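Local coordinates for protein terminase, small subunit (Thermus phage G20c, PDB 6EJQ) that probably recognises the packaging initiation site of the phage genome and regulates the ATPase of the large terminase subunit, assembling as a nine-subunit ring, at residues R11-L15 against T28-D32; A73-Q77 against I125-R129; L80-Y84 against M118-I122. All blocks are in the same frame, centred on the assembly; numbering follows the deposited sequence.

Contact 1: R11-L15 against T28-D32; sequences RVLKL and TLSLD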
loop_
_atom_site.group_PDB
_atom_site.type_symbol
_atom_site.label_atom_id
_atom_site.label_comp_id
_atom_site.label_asym_id
_atom_site.label_seq_id
_atom_site.Cartn_x
_atom_site.Cartn_y
_atom_site.Cartn_z
ATOM N N ARG B 11 -36.773 15.253 2.746
ATOM C CA ARG B 11 -36.069 16.195 1.894
ATOM C C ARG B 11 -35.359 17.326 2.681
ATOM O O ARG B 11 -34.285 17.773 2.273
ATOM C CB ARG B 11 -37.009 16.746 0.821
ATOM C CG ARG B 11 -36.278 17.541 -0.252
ATOM C CD ARG B 11 -36.905 17.425 -1.636
ATOM N NE ARG B 11 -36.309 18.405 -2.549
ATOM C CZ ARG B 11 -35.083 18.328 -3.079
ATOM N NH1 ARG B 11 -34.266 17.298 -2.824
ATOM N NH2 ARG B 11 -34.660 19.302 -3.882
ATOM N N VAL B 12 -35.944 17.768 3.801
ATOM C CA VAL B 12 -35.291 18.730 4.697
ATOM C C VAL B 12 -34.003 18.115 5.229
ATOM O O VAL B 12 -32.944 18.740 5.178
ATOM C CB VAL B 12 -36.194 19.127 5.893
ATOM C CG1 VAL B 12 -35.408 19.830 7.006
ATOM C CG2 VAL B 12 -37.330 20.022 5.429
ATOM N N LEU B 13 -34.128 16.905 5.765
ATOM C CA LEU B 13 -32.998 16.145 6.301
ATOM C C LEU B 13 -31.931 15.864 5.230
ATOM O O LEU B 13 -30.742 16.047 5.479
ATOM C CB LEU B 13 -33.493 14.820 6.901
ATOM C CG LEU B 13 -32.469 13.885 7.547
ATOM C CD1 LEU B 13 -31.724 14.582 8.674
ATOM C CD2 LEU B 13 -33.174 12.649 8.064
ATOM N N LYS B 14 -32.373 15.444 4.045
ATOM C CA LYS B 14 -31.481 15.154 2.932
ATOM C C LYS B 14 -30.626 16.363 2.590
ATOM O O LYS B 14 -29.405 16.260 2.538
ATOM C CB LYS B 14 -32.265 14.725 1.696
ATOM C CG LYS B 14 -31.392 14.281 0.534
ATOM C CD LYS B 14 -32.218 13.927 -0.693
ATOM C CE LYS B 14 -31.319 13.573 -1.866
ATOM N NZ LYS B 14 -32.041 13.509 -3.168
ATOM N N LEU B 15 -31.268 17.506 2.368
ATOM C CA LEU B 15 -30.548 18.708 1.961
ATOM C C LEU B 15 -29.582 19.162 3.050
ATOM O O LEU B 15 -28.471 19.592 2.747
ATOM C CB LEU B 15 -31.511 19.830 1.592
ATOM C CG LEU B 15 -32.377 19.596 0.354
ATOM C CD1 LEU B 15 -33.405 20.717 0.223
ATOM C CD2 LEU B 15 -31.537 19.494 -0.908
ATOM N N THR B 28 -35.660 26.727 -0.726
ATOM C CA THR B 28 -35.779 25.700 -1.760
ATOM C C THR B 28 -37.104 24.943 -1.677
ATOM O O THR B 28 -37.772 24.742 -2.699
ATOM C CB THR B 28 -34.611 24.688 -1.674
ATOM O OG1 THR B 28 -33.368 25.390 -1.791
ATOM C CG2 THR B 28 -34.691 23.631 -2.781
ATOM N N LEU B 29 -37.467 24.510 -0.472
ATOM C CA LEU B 29 -38.664 23.680 -0.271
ATOM C C LEU B 29 -39.983 24.453 -0.317
ATOM O O LEU B 29 -41.022 23.868 -0.583
ATOM C CB LEU B 29 -38.564 22.909 1.044
ATOM C CG LEU B 29 -37.358 21.985 1.217
ATOM C CD1 LEU B 29 -37.621 21.055 2.382
ATOM C CD2 LEU B 29 -37.026 21.179 -0.032
ATOM N N SER B 30 -39.944 25.754 -0.050
ATOM C CA SER B 30 -41.085 26.633 -0.300
ATOM C C SER B 30 -41.713 26.408 -1.686
ATOM O O SER B 30 -42.932 26.490 -1.828
ATOM C CB SER B 30 -40.680 28.101 -0.122
ATOM O OG SER B 30 -40.485 28.413 1.254
ATOM N N LEU B 31 -40.877 26.099 -2.682
ATOM C CA LEU B 31 -41.336 25.668 -4.006
ATOM C C LEU B 31 -42.151 24.378 -3.947
ATOM O O LEU B 31 -43.281 24.339 -4.437
ATOM C CB LEU B 31 -40.145 25.460 -4.953
ATOM C CG LEU B 31 -40.480 25.287 -6.441
ATOM C CD1 LEU B 31 -40.735 26.647 -7.070
ATOM C CD2 LEU B 31 -39.372 24.555 -7.184
ATOM N N ASP B 32 -41.572 23.334 -3.356
ATOM C CA ASP B 32 -42.217 22.012 -3.267
ATOM C C ASP B 32 -43.598 22.092 -2.623
ATOM O O ASP B 32 -44.573 21.594 -3.177
ATOM C CB ASP B 32 -41.369 21.022 -2.445
ATOM C CG ASP B 32 -40.081 20.616 -3.140
ATOM O OD1 ASP B 32 -39.484 21.474 -3.832
ATOM O OD2 ASP B 32 -39.658 19.443 -2.972
#
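Asp32 OD2 meets Arg11 NE at 3.5 Å in a loose salt bridge at the edge of the guanidinium, near its plane. The two side chains cross at about a right angle, yet their flat ends are nearly parallel, the carboxylate plane turned 14° from that of the guanidinium. The oxygen also lies beside the methylene next to the guanidinium, 3.7 Å from Arg11 CD. Arg11 reaches across because CG is anti to the backbone N (chi1 -170°) and the chain bends at chi2, which carries NE toward helix 22-33, past the CD2 methyl of Leu29. Beside this charged pair Leu29 is the main apolar link. Its CD2 methyl touches both Arg11 CG and Leu15 CD1, each at 3.7 Å, while its CD1 methyl lies against Val12 CG2. Helices 4-17 and 22-33 run nearly antiparallel here, their short segments 153° apart with axes 11.6 Å from each other, in the small helical N-terminal domain that belongs to the helix-turn-helix clan. Val12 also packs on Val42, Val45 and Leu46, which brings helix 39-53 against this pair. Thr28 borders the apolar patch through its methyl, CG2 lying 4.4 Å from Leu15 CD1, whereas its OG1 is hydrogen-bonded to the backbone oxygen of Glu24 within its own helix.

Contact 2: A73-Q77 against I125-R129; sequences ARIFQ and IDQER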
loop_
_atom_site.group_PDB
_atom_site.type_symbol
_atom_site.label_atom_id
_atom_site.label_comp_id
_atom_site.label_asym_id
_atom_site.label_seq_id
_atom_site.Cartn_x
_atom_site.Cartn_y
_atom_site.Cartn_z
ATOM N N ALA B 73 -25.183 -7.692 -2.881
ATOM C CA ALA B 73 -23.890 -8.220 -3.286
ATOM C C ALA B 73 -24.025 -9.347 -4.330
ATOM O O ALA B 73 -23.246 -9.384 -5.287
ATOM C CB ALA B 73 -23.110 -8.688 -2.068
ATOM N N ARG B 74 -25.016 -10.233 -4.172
ATOM C CA ARG B 74 -25.314 -11.269 -5.185
ATOM C C ARG B 74 -25.589 -10.692 -6.562
ATOM O O ARG B 74 -25.170 -11.261 -7.578
ATOM C CB ARG B 74 -26.519 -12.132 -4.783
ATOM C CG ARG B 74 -26.239 -13.142 -3.685
ATOM C CD ARG B 74 -27.427 -14.063 -3.472
ATOM N NE ARG B 74 -27.255 -14.927 -2.298
ATOM C CZ ARG B 74 -26.551 -16.065 -2.272
ATOM N NH1 ARG B 74 -26.465 -16.771 -1.144
ATOM N NH2 ARG B 74 -25.921 -16.510 -3.357
ATOM N N ILE B 75 -26.310 -9.570 -6.593
ATOM C CA ILE B 75 -26.621 -8.884 -7.839
ATOM C C ILE B 75 -25.360 -8.343 -8.507
ATOM O O ILE B 75 -25.189 -8.498 -9.717
ATOM C CB ILE B 75 -27.621 -7.725 -7.623
ATOM C CG1 ILE B 75 -28.977 -8.278 -7.202
ATOM C CG2 ILE B 75 -27.777 -6.888 -8.892
ATOM C CD1 ILE B 75 -29.848 -7.261 -6.507
ATOM N N PHE B 76 -24.507 -7.669 -7.738
ATOM C CA PHE B 76 -23.250 -7.153 -8.293
ATOM C C PHE B 76 -22.378 -8.317 -8.758
ATOM O O PHE B 76 -21.797 -8.264 -9.838
ATOM C CB PHE B 76 -22.467 -6.298 -7.282
ATOM C CG PHE B 76 -23.157 -5.017 -6.861
ATOM C CD1 PHE B 76 -23.894 -4.250 -7.747
ATOM C CD2 PHE B 76 -23.000 -4.548 -5.563
ATOM C CE1 PHE B 76 -24.502 -3.067 -7.333
ATOM C CE2 PHE B 76 -23.593 -3.361 -5.145
ATOM C CZ PHE B 76 -24.345 -2.615 -6.036
ATOM N N GLN B 77 -22.316 -9.373 -7.955
ATOM C CA GLN B 77 -21.528 -10.560 -8.300
ATOM C C GLN B 77 -21.941 -11.112 -9.659
ATOM O O GLN B 77 -21.090 -11.479 -10.466
ATOM C CB GLN B 77 -21.668 -11.650 -7.238
ATOM C CG GLN B 77 -20.581 -12.708 -7.286
ATOM C CD GLN B 77 -20.737 -13.754 -6.203
ATOM O OE1 GLN B 77 -21.851 -14.161 -5.877
ATOM N NE2 GLN B 77 -19.618 -14.211 -5.655
ATOM N N ILE B 125 -16.525 -11.715 -2.838
ATOM C CA ILE B 125 -17.951 -11.557 -2.561
ATOM C C ILE B 125 -18.504 -12.826 -1.892
ATOM O O ILE B 125 -19.316 -12.718 -0.959
ATOM C CB ILE B 125 -18.746 -11.141 -3.819
ATOM C CG1 ILE B 125 -18.392 -9.696 -4.200
ATOM C CG2 ILE B 125 -20.243 -11.238 -3.584
ATOM C CD1 ILE B 125 -18.779 -9.308 -5.612
ATOM N N ASP B 126 -18.041 -13.997 -2.331
ATOM C CA ASP B 126 -18.404 -15.268 -1.672
ATOM C C ASP B 126 -17.914 -15.313 -0.229
ATOM O O ASP B 126 -18.659 -15.692 0.660
ATOM C CB ASP B 126 -17.825 -16.498 -2.401
ATOM C CG ASP B 126 -18.542 -16.836 -3.716
ATOM O OD1 ASP B 126 -19.677 -16.378 -3.962
ATOM O OD2 ASP B 126 -17.951 -17.612 -4.511
ATOM N N GLN B 127 -16.651 -14.958 0.003
ATOM C CA GLN B 127 -16.088 -15.054 1.349
ATOM C C GLN B 127 -16.693 -14.037 2.307
ATOM O O GLN B 127 -16.960 -14.354 3.462
ATOM C CB GLN B 127 -14.561 -14.952 1.321
ATOM C CG GLN B 127 -13.870 -16.160 0.685
ATOM C CD GLN B 127 -14.412 -17.519 1.167
ATOM O OE1 GLN B 127 -14.755 -18.394 0.351
ATOM N NE2 GLN B 127 -14.504 -17.695 2.496
ATOM N N GLU B 128 -16.927 -12.828 1.815
ATOM C CA GLU B 128 -17.661 -11.816 2.562
ATOM C C GLU B 128 -19.079 -12.273 2.925
ATOM O O GLU B 128 -19.540 -12.015 4.039
ATOM C CB GLU B 128 -17.674 -10.495 1.794
ATOM C CG GLU B 128 -16.316 -9.803 1.842
ATOM C CD GLU B 128 -16.129 -8.678 0.829
ATOM O OE1 GLU B 128 -17.002 -8.438 -0.041
ATOM O OE2 GLU B 128 -15.058 -8.040 0.897
ATOM N N ARG B 129 -19.746 -12.974 2.009
ATOM C CA ARG B 129 -21.054 -13.598 2.293
ATOM C C ARG B 129 -20.948 -14.611 3.427
ATOM O O ARG B 129 -21.713 -14.554 4.380
ATOM C CB ARG B 129 -21.641 -14.278 1.052
ATOM C CG ARG B 129 -23.024 -14.878 1.268
ATOM C CD ARG B 129 -23.834 -14.925 -0.015
ATOM N NE ARG B 129 -23.183 -15.780 -0.982
ATOM C CZ ARG B 129 -22.685 -15.431 -2.169
ATOM N NH1 ARG B 129 -22.756 -14.194 -2.658
ATOM N NH2 ARG B 129 -22.108 -16.379 -2.891
#
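A buried, largely polar contact joins the antiparallel helices 59-95 and 112-139 midway along their pairing, where the short segments lie 166° apart in direction with axes separated by 10.7 Å. Gln77 is its central side chain. With CG anti to the backbone N and the chain extended beyond it, the amide is carried across to helix 112-139. Its NE2 donates to Asp126 OD1 at 2.8 Å along a nearly straight bond (169°); the acceptor lies close to the amide plane, but the donor stands well above the plane of the carboxylate. NE2 also bonds to the backbone oxygen of Ile122, one turn earlier. At the other end of the amide, OE1 takes a weak bond from Arg129 NH1, at the edge of the guanidinium. Arg129 in turn bridges to Asp126 within its own helix, NH2 to OD1 being a salt bridge of 2.7 Å whose hydrogen-bond geometry is weak; Asp126 OD1 thus faces the amide and the arginine together. Over one face of the Arg129 guanidinium lies that of Arg74, the centres 3.9 Å apart and the planes tilted by 20°. Glu65 of a neighbouring subunit forms salt bridges to both Arg74 NH1 and Arg129 NE, so that one carboxylate serves both stacked groups. Arg72 of the same neighbour pairs with Asp126 OD2. Beside the polar group, Ile125 CG2 packs against Gln77 CD at 3.7 Å and against Ala73 CB at 4.1 Å. The whole is an antiparallel helical hairpin of the C-terminal domain, whose buried polar network runs on into the adjoining subunit of the nonameric ring.

Contact 3: L80-Y84 against M118-I122; sequences LLAIY and MADRI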
loop_
_atom_site.group_PDB
_atom_site.type_symbol
_atom_site.label_atom_id
_atom_site.label_comp_id
_atom_site.label_asym_id
_atom_site.label_seq_id
_atom_site.Cartn_x
_atom_site.Cartn_y
_atom_site.Cartn_z
ATOM N N LEU B 80 -20.586 -8.871 -12.373
ATOM C CA LEU B 80 -19.151 -9.102 -12.498
ATOM C C LEU B 80 -18.837 -10.408 -13.216
ATOM O O LEU B 80 -17.937 -10.447 -14.042
ATOM C CB LEU B 80 -18.458 -9.061 -11.125
ATOM C CG LEU B 80 -18.513 -7.732 -10.359
ATOM C CD1 LEU B 80 -17.655 -7.816 -9.109
ATOM C CD2 LEU B 80 -18.092 -6.539 -11.204
ATOM N N LEU B 81 -19.583 -11.464 -12.912
ATOM C CA LEU B 81 -19.435 -12.746 -13.621
ATOM C C LEU B 81 -19.647 -12.618 -15.125
ATOM O O LEU B 81 -18.893 -13.189 -15.899
ATOM C CB LEU B 81 -20.377 -13.796 -13.052
ATOM C CG LEU B 81 -19.938 -14.372 -11.701
ATOM C CD1 LEU B 81 -21.123 -14.906 -10.922
ATOM C CD2 LEU B 81 -18.886 -15.452 -11.884
ATOM N N ALA B 82 -20.651 -11.852 -15.532
ATOM C CA ALA B 82 -20.885 -11.589 -16.959
ATOM C C ALA B 82 -19.727 -10.803 -17.584
ATOM O O ALA B 82 -19.286 -11.123 -18.686
ATOM C CB ALA B 82 -22.198 -10.840 -17.170
ATOM N N ILE B 83 -19.242 -9.786 -16.876
ATOM C CA ILE B 83 -18.078 -9.036 -17.325
ATOM C C ILE B 83 -16.840 -9.949 -17.409
ATOM O O ILE B 83 -16.100 -9.883 -18.391
ATOM C CB ILE B 83 -17.815 -7.799 -16.447
ATOM C CG1 ILE B 83 -18.953 -6.781 -16.637
ATOM C CG2 ILE B 83 -16.471 -7.156 -16.792
ATOM C CD1 ILE B 83 -19.061 -5.749 -15.542
ATOM N N TYR B 84 -16.634 -10.803 -16.403
ATOM C CA TYR B 84 -15.543 -11.781 -16.427
ATOM C C TYR B 84 -15.593 -12.625 -17.711
ATOM O O TYR B 84 -14.566 -12.805 -18.369
ATOM C CB TYR B 84 -15.585 -12.678 -15.178
ATOM C CG TYR B 84 -14.539 -13.774 -15.151
ATOM C CD1 TYR B 84 -13.233 -13.523 -14.734
ATOM C CD2 TYR B 84 -14.858 -15.065 -15.544
ATOM C CE1 TYR B 84 -12.282 -14.531 -14.708
ATOM C CE2 TYR B 84 -13.915 -16.077 -15.528
ATOM C CZ TYR B 84 -12.631 -15.811 -15.117
ATOM O OH TYR B 84 -11.716 -16.841 -15.102
ATOM N N MET B 118 -10.399 -9.684 -11.575
ATOM C CA MET B 118 -11.851 -9.794 -11.587
ATOM C C MET B 118 -12.318 -11.080 -10.907
ATOM O O MET B 118 -13.320 -11.062 -10.189
ATOM C CB MET B 118 -12.400 -9.708 -13.015
ATOM C CG MET B 118 -13.923 -9.760 -13.107
ATOM S SD MET B 118 -14.714 -8.398 -12.233
ATOM C CE MET B 118 -14.421 -7.047 -13.363
ATOM N N ALA B 119 -11.613 -12.189 -11.134
ATOM C CA ALA B 119 -11.952 -13.452 -10.466
ATOM C C ALA B 119 -11.863 -13.294 -8.961
ATOM O O ALA B 119 -12.710 -13.787 -8.227
ATOM C CB ALA B 119 -11.051 -14.588 -10.925
ATOM N N ASP B 120 -10.837 -12.587 -8.516
ATOM C CA ASP B 120 -10.645 -12.311 -7.098
ATOM C C ASP B 120 -11.746 -11.439 -6.462
ATOM O O ASP B 120 -12.152 -11.697 -5.324
ATOM C CB ASP B 120 -9.285 -11.661 -6.882
ATOM C CG ASP B 120 -8.892 -11.645 -5.436
ATOM O OD1 ASP B 120 -8.862 -12.723 -4.803
ATOM O OD2 ASP B 120 -8.628 -10.545 -4.934
ATOM N N ARG B 121 -12.216 -10.426 -7.192
ATOM C CA ARG B 121 -13.378 -9.625 -6.777
ATOM C C ARG B 121 -14.640 -10.495 -6.593
ATOM O O ARG B 121 -15.408 -10.309 -5.645
ATOM C CB ARG B 121 -13.683 -8.549 -7.810
ATOM C CG ARG B 121 -12.626 -7.466 -7.960
ATOM C CD ARG B 121 -12.654 -6.505 -6.794
ATOM N NE ARG B 121 -12.104 -5.203 -7.145
ATOM C CZ ARG B 121 -12.077 -4.147 -6.332
ATOM N NH1 ARG B 121 -12.570 -4.213 -5.091
ATOM N NH2 ARG B 121 -11.544 -3.009 -6.761
ATOM N N ILE B 122 -14.839 -11.441 -7.501
ATOM C CA ILE B 122 -15.988 -12.330 -7.443
ATOM C C ILE B 122 -15.826 -13.309 -6.283
ATOM O O ILE B 122 -16.778 -13.546 -5.541
ATOM C CB ILE B 122 -16.200 -13.064 -8.788
ATOM C CG1 ILE B 122 -16.532 -12.062 -9.897
ATOM C CG2 ILE B 122 -17.308 -14.096 -8.691
ATOM C CD1 ILE B 122 -16.212 -12.576 -11.283
#
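Met118 and Tyr84 both start with CG anti to the backbone N (chi1 -178° and 177°), which sends each side chain across toward the opposite helix, where they slide past each other in opposite directions. Met118 CG then lies 3.9 Å from Tyr84 CB, at the edge of the tyrosine ring and near its plane. Bends at chi2 and chi3 turn the rest of the methionine across helix 59-95: its sulfur SD meets Leu80 CB at 4.0 Å and is equally near Leu80 CD2, and its methyl CE ends against Ile83 CG2. One turn further along helix 112-139, Ile122 touches three residues of helix 59-95. Its CG1 packs on Leu80 CB at 3.8 Å, its CD1 on Tyr84 CB, and its CG2 on Leu81 CD2. Leu81 has its CB directed away from the opposite helix, but its branch turns back far enough to cover this flank of Ile122. The tyrosine ring reaches on to Ala119, with CE1 at 4.0 Å from its CB. The side-chain packing between these segments is thus apolar, and the larger contributions come from Leu80, Tyr84, Met118 and Ile122. Tyr84 OH leads out to a neighbouring subunit, where it is hydrogen-bonded to Asp79, and its ring meets Phe76 of the same subunit edge-to-face. The segments run 159° apart with axes 9.9 Å from each other, in the antiparallel pairing of helices 59-95 and 112-139. Pro112 of a second neighbouring subunit packs on Ile83 and Met118, and within the chain Tyr84 also meets Ile115, further back on helix 112-139.

Contacts 2 and 3 hold the same two helices, 59-95 and 112-139, with centres about 10 Å apart, and contact 3 is nested inside the chain loop that contact 2 closes. They touch directly, with Ile125 packing on Leu80. Both are buried, but contact 2 is built mainly from charged and amide groups whose charges have partners in one neighbouring subunit, whereas contact 3 is apolar. Contact 1 belongs to the N-terminal domain, about 36 and 40 Å between centres from the other two and on the opposite side of the chain's centre. It is only partly buried, with an apolar interior and a charged pair at its margin.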